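PDB 3OV5: uncharacterized protein from Xanthomonas axonopodis pv. citri, which probably serves as the VirB7 component of a type IV secretion system at the outer membrane, represented here by its globular N0-like domain. Local coordinates for residues A[10-13]-A[17-20]; A[4-9]-A[24-29]. One frame throughout, in Å; residues are numbered along the deposited sequence.

In the fold
Both contacts tie the N-terminal arm to helix 15-24 or its exit, at successive levels, and their centres lie 10 Å apart. Contact 1 (10-13 with 17-20) folds the loop before the helix back onto its first turns; contact 2 (4-9 with 24-29) joins the arm's earlier residues to the turn that follows the helix. Each is partly buried, with a buried residue or two beside solvent-facing ones. Their chemistry differs: contact 1 combines van der Waals packing with two water bridges, whereas contact 2 relies on direct pairing of tyrosine hydroxyls with D25 and S26. They meet where M18 SD packs on A8 CA at 3.7 Å, and R21 forms salt bridges with D12 and D25.

Contact 1: A[10-13]-A[17-20]; sequences PMDG and TMLE
D12, in the loop that leads into helix 15-24 of this N0-like domain, packs against M18 on that helix. The two side chains cross at about a right angle, with the methylene groups meeting first: D12 CB lies 3.8 Å from M18 CB. Farther along, D12 OD1 approaches M18 CG at 3.8 Å, so one face of the carboxylate lies over M18 CG and CA. M18 CG stands anti to the backbone N (chi1 -176°), which carries CG under the carboxylate. A bend at chi3 (71°) then turns the methyl group off this line, and the residue also touches A8, L40, V44 and L59. Both oxygens of D12 have polar partners: OD1 accepts from T9 N and forms a salt bridge with R21, and OD2 receives a bond from one water at 2.7 Å. That water also donates to T17 O at 2.9 Å, linking the loop carboxylate to a helix carbonyl. A second water accepts from G13 N at 2.9 Å and bonds T17 OG1, bridging two atoms that stand 3.9 Å apart, too far for a direct hydrogen bond. The threonine hydroxyl also bonds T14 OG1, just ahead of the helix, which helps to fix its rotation. The loop is thus joined to the helix through solvent at two points, the shorter link to T17 being 2.7 Å from its OG1 to the second water.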
loop_
_atom_site.group_PDB
_atom_site.type_symbol
_atom_site.label_atom_id
_atom_site.label_comp_id
_atom_site.label_asym_id
_atom_site.label_seq_id
_atom_site.Cartn_x
_atom_site.Cartn_y
_atom_site.Cartn_z
ATOM N N PRO A 10 8.231 9.901 -7.548
ATOM C CA PRO A 10 9.567 10.252 -7.060
ATOM C C PRO A 10 9.638 10.598 -5.565
ATOM O O PRO A 10 10.646 10.353 -4.932
ATOM C CB PRO A 10 9.951 11.471 -7.929
ATOM C CG PRO A 10 9.279 11.217 -9.210
ATOM C CD PRO A 10 7.924 10.679 -8.772
ATOM N N MET A 11 8.555 11.103 -4.992
ATOM C CA MET A 11 8.494 11.478 -3.591
ATOM C C MET A 11 8.575 10.285 -2.633
ATOM O O MET A 11 8.931 10.429 -1.451
ATOM C CB MET A 11 7.155 12.245 -3.328
ATOM C CG MET A 11 6.970 12.727 -1.976
ATOM S SD MET A 11 5.481 13.654 -2.123
ATOM C CE MET A 11 5.250 13.839 -0.357
ATOM N N ASP A 12 8.147 9.114 -3.105
ATOM C CA ASP A 12 7.898 7.982 -2.231
ATOM C C ASP A 12 9.111 7.059 -2.270
ATOM O O ASP A 12 9.504 6.525 -3.321
ATOM C CB ASP A 12 6.735 7.168 -2.748
ATOM C CG ASP A 12 5.499 7.974 -2.994
ATOM O OD1 ASP A 12 4.965 7.811 -4.103
ATOM O OD2 ASP A 12 5.058 8.742 -2.097
ATOM N N GLY A 13 9.712 6.859 -1.119
ATOM C CA GLY A 13 10.855 5.922 -1.018
ATOM C C GLY A 13 10.533 4.569 -0.408
ATOM O O GLY A 13 11.260 3.588 -0.651
ATOM N N THR A 17 5.763 5.128 3.676
ATOM C CA THR A 17 5.642 6.537 3.296
ATOM C C THR A 17 4.796 6.711 2.034
ATOM O O THR A 17 4.049 7.702 1.923
ATOM C CB THR A 17 7.003 7.217 3.227
ATOM O OG1 THR A 17 7.840 6.614 2.277
ATOM C CG2 THR A 17 7.664 7.274 4.621
ATOM N N MET A 18 4.889 5.781 1.078
ATOM C CA MET A 18 3.994 5.829 -0.064
ATOM C C MET A 18 2.557 5.724 0.410
ATOM O O MET A 18 1.668 6.476 -0.026
ATOM C CB MET A 18 4.303 4.720 -1.065
ATOM C CG MET A 18 3.437 4.826 -2.319
ATOM S SD MET A 18 3.758 3.537 -3.517
ATOM C CE MET A 18 3.050 2.119 -2.637
ATOM N N LEU A 19 2.295 4.762 1.289
ATOM C CA LEU A 19 0.933 4.576 1.783
ATOM C C LEU A 19 0.453 5.768 2.618
ATOM O O LEU A 19 -0.728 6.063 2.623
ATOM C CB LEU A 19 0.834 3.265 2.550
ATOM C CG LEU A 19 0.825 2.036 1.641
ATOM C CD1 LEU A 19 0.959 0.783 2.490
ATOM C CD2 LEU A 19 -0.440 1.998 0.813
ATOM N N GLU A 20 1.340 6.436 3.360
ATOM C CA GLU A 20 0.942 7.645 4.059
ATOM C C GLU A 20 0.397 8.665 3.043
ATOM O O GLU A 20 -0.607 9.335 3.303
ATOM C CB GLU A 20 2.123 8.266 4.818
ATOM C CG GLU A 20 2.488 7.524 6.059
ATOM C CD GLU A 20 3.798 7.983 6.668
ATOM O OE1 GLU A 20 4.130 7.434 7.755
ATOM O OE2 GLU A 20 4.496 8.846 6.104
HETATM O O HOH W 1 9.501 8.493 1.263
HETATM O O HOH W 2 5.266 9.779 0.379
#

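Contact 2: A[4-9]-A[24-29]; sequences YTYQAT and ADSNMQ
Y4 and Y6 extend their hydroxyls from the N-terminal arm to D25 and S26, in the turn where helix 15-24 ends. A Schellman motif closes the helix there, with N27 at positive phi. The tighter half belongs to Y6, whose ring is buried against V52 and A55 of helix 52-63 and makes an edge-to-face pair with W22. Its hydroxyl reaches S26 OG at 2.6 Å, and that oxygen lies in the plane of the ring, at its edge. S26 was modelled in two conformers, so this pairing describes one of them; in it S26 OG also bonds W22 O. Y4 leans over Y6, its CE2 3.6 Å above the centre of that ring. On the outer side, Y4 and D25 are exposed; the D25 methylene sits against Y4 OH and CZ while the polar ends bond. With CG anti to the backbone N (chi1 174°), the Y4 ring swings toward the turn and its OH donates to D25 OD2 at 2.7 Å. The carboxylate plane stands 80° from the ring plane, and OD2 accepts through its anti lone pair, the one away from OD1. The same oxygen forms a salt bridge with R21 NH1. One neutral donor and one cationic donor thus share a single carboxylate oxygen, which, with its exposure to solvent, would probably favour the charged form of D25.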
loop_
_atom_site.group_PDB
_atom_site.type_symbol
_atom_site.label_atom_id
_atom_site.label_comp_id
_atom_site.label_asym_id
_atom_site.label_seq_id
_atom_site.Cartn_x
_atom_site.Cartn_y
_atom_site.Cartn_z
ATOM N N TYR A 4 -6.721 11.528 -10.790
ATOM C CA TYR A 4 -5.754 11.049 -9.792
ATOM C C TYR A 4 -5.555 9.546 -9.898
ATOM O O TYR A 4 -6.514 8.767 -9.962
ATOM C CB TYR A 4 -6.208 11.388 -8.382
ATOM C CG TYR A 4 -5.329 10.784 -7.319
ATOM C CD1 TYR A 4 -4.195 11.441 -6.850
ATOM C CD2 TYR A 4 -5.602 9.514 -6.812
ATOM C CE1 TYR A 4 -3.356 10.864 -5.878
ATOM C CE2 TYR A 4 -4.778 8.930 -5.870
ATOM C CZ TYR A 4 -3.669 9.610 -5.390
ATOM O OH TYR A 4 -2.855 9.018 -4.443
ATOM N N THR A 5 -4.296 9.134 -9.854
ATOM C CA THR A 5 -3.986 7.691 -9.838
ATOM C C THR A 5 -3.081 7.355 -8.700
ATOM O O THR A 5 -2.144 8.075 -8.323
ATOM C CB THR A 5 -3.248 7.143 -11.075
ATOM O OG1 THR A 5 -2.074 7.932 -11.272
ATOM C CG2 THR A 5 -4.115 7.196 -12.308
ATOM N N TYR A 6 -3.401 6.212 -8.105
ATOM C CA TYR A 6 -2.551 5.572 -7.109
ATOM C C TYR A 6 -1.354 4.958 -7.843
ATOM O O TYR A 6 -1.518 4.152 -8.755
ATOM C CB TYR A 6 -3.306 4.470 -6.355
ATOM C CG TYR A 6 -4.440 5.013 -5.545
ATOM C CD1 TYR A 6 -4.202 5.549 -4.279
ATOM C CD2 TYR A 6 -5.735 5.071 -6.059
ATOM C CE1 TYR A 6 -5.246 6.085 -3.514
ATOM C CE2 TYR A 6 -6.771 5.641 -5.328
ATOM C CZ TYR A 6 -6.520 6.130 -4.057
ATOM O OH TYR A 6 -7.570 6.658 -3.343
ATOM N N GLN A 7 -0.162 5.367 -7.426
ATOM C CA GLN A 7 1.093 4.943 -8.024
ATOM C C GLN A 7 2.224 5.295 -7.086
ATOM O O GLN A 7 2.047 6.129 -6.180
ATOM C CB GLN A 7 1.316 5.593 -9.393
ATOM C CG GLN A 7 1.390 7.106 -9.307
ATOM C CD GLN A 7 1.688 7.762 -10.632
ATOM O OE1 GLN A 7 2.138 7.154 -11.593
ATOM N NE2 GLN A 7 1.439 9.054 -10.687
ATOM N N ALA A 8 3.402 4.730 -7.336
ATOM C CA ALA A 8 4.616 5.250 -6.735
ATOM C C ALA A 8 5.072 6.470 -7.525
ATOM O O ALA A 8 4.901 6.544 -8.742
ATOM C CB ALA A 8 5.720 4.190 -6.730
ATOM N N THR A 9 5.655 7.430 -6.816
ATOM C CA THR A 9 6.150 8.652 -7.432
ATOM C C THR A 9 7.526 8.935 -6.917
ATOM O O THR A 9 7.966 8.305 -5.977
ATOM C CB THR A 9 5.271 9.844 -7.093
ATOM O OG1 THR A 9 5.409 10.183 -5.702
ATOM C CG2 THR A 9 3.855 9.600 -7.476
ATOM N N ALA A 24 -3.363 10.061 2.806
ATOM C CA ALA A 24 -3.590 11.515 2.846
ATOM C C ALA A 24 -4.371 11.971 1.617
ATOM O O ALA A 24 -5.243 12.848 1.702
ATOM C CB ALA A 24 -2.275 12.237 2.933
ATOM N N ASP A 25 -4.055 11.384 0.479
ATOM C CA ASP A 25 -4.694 11.739 -0.777
ATOM C C ASP A 25 -6.150 11.284 -0.849
ATOM O O ASP A 25 -6.876 11.684 -1.783
ATOM C CB ASP A 25 -3.956 11.072 -1.941
ATOM C CG ASP A 25 -2.546 11.629 -2.184
ATOM O OD1 ASP A 25 -2.206 12.686 -1.612
ATOM O OD2 ASP A 25 -1.798 10.952 -2.929
ATOM N N SER A 26 -6.547 10.411 0.076
ATOM C CA SER A 26 -7.850 9.739 0.039
ATOM C C SER A 26 -8.704 10.029 1.263
ATOM O O SER A 26 -9.754 9.424 1.425
ATOM C CB SER A 26 -7.629 8.225 -0.041
ATOM O OG SER A 26 -6.810 7.931 -1.159
ATOM N N ASN A 27 -8.243 10.890 2.169
ATOM C CA ASN A 27 -8.951 11.110 3.458
ATOM C C ASN A 27 -9.131 9.783 4.196
ATOM O O ASN A 27 -10.188 9.497 4.796
ATOM C CB ASN A 27 -10.315 11.797 3.288
ATOM C CG ASN A 27 -10.203 13.283 3.024
ATOM O OD1 ASN A 27 -9.144 13.875 3.062
ATOM N ND2 ASN A 27 -11.349 13.925 2.860
ATOM N N MET A 28 -8.083 8.976 4.143
ATOM C CA MET A 28 -8.041 7.679 4.832
ATOM C C MET A 28 -6.967 7.668 5.894
ATOM O O MET A 28 -6.068 8.532 5.858
ATOM C CB MET A 28 -7.780 6.543 3.837
ATOM C CG MET A 28 -8.916 6.337 2.848
ATOM S SD MET A 28 -8.546 5.155 1.548
ATOM C CE MET A 28 -8.873 3.693 2.445
ATOM N N GLN A 29 -7.121 6.786 6.887
ATOM C CA GLN A 29 -6.181 6.412 8.005
ATOM C C GLN A 29 -5.210 5.364 7.406
ATOM O O GLN A 29 -5.702 4.478 6.744
ATOM C CB GLN A 29 -6.960 5.805 9.245
ATOM C CG GLN A 29 -6.061 5.266 10.396
ATOM C CD GLN A 29 -6.815 4.778 11.648
ATOM O OE1 GLN A 29 -8.061 4.736 11.699
ATOM N NE2 GLN A 29 -6.046 4.381 12.662
#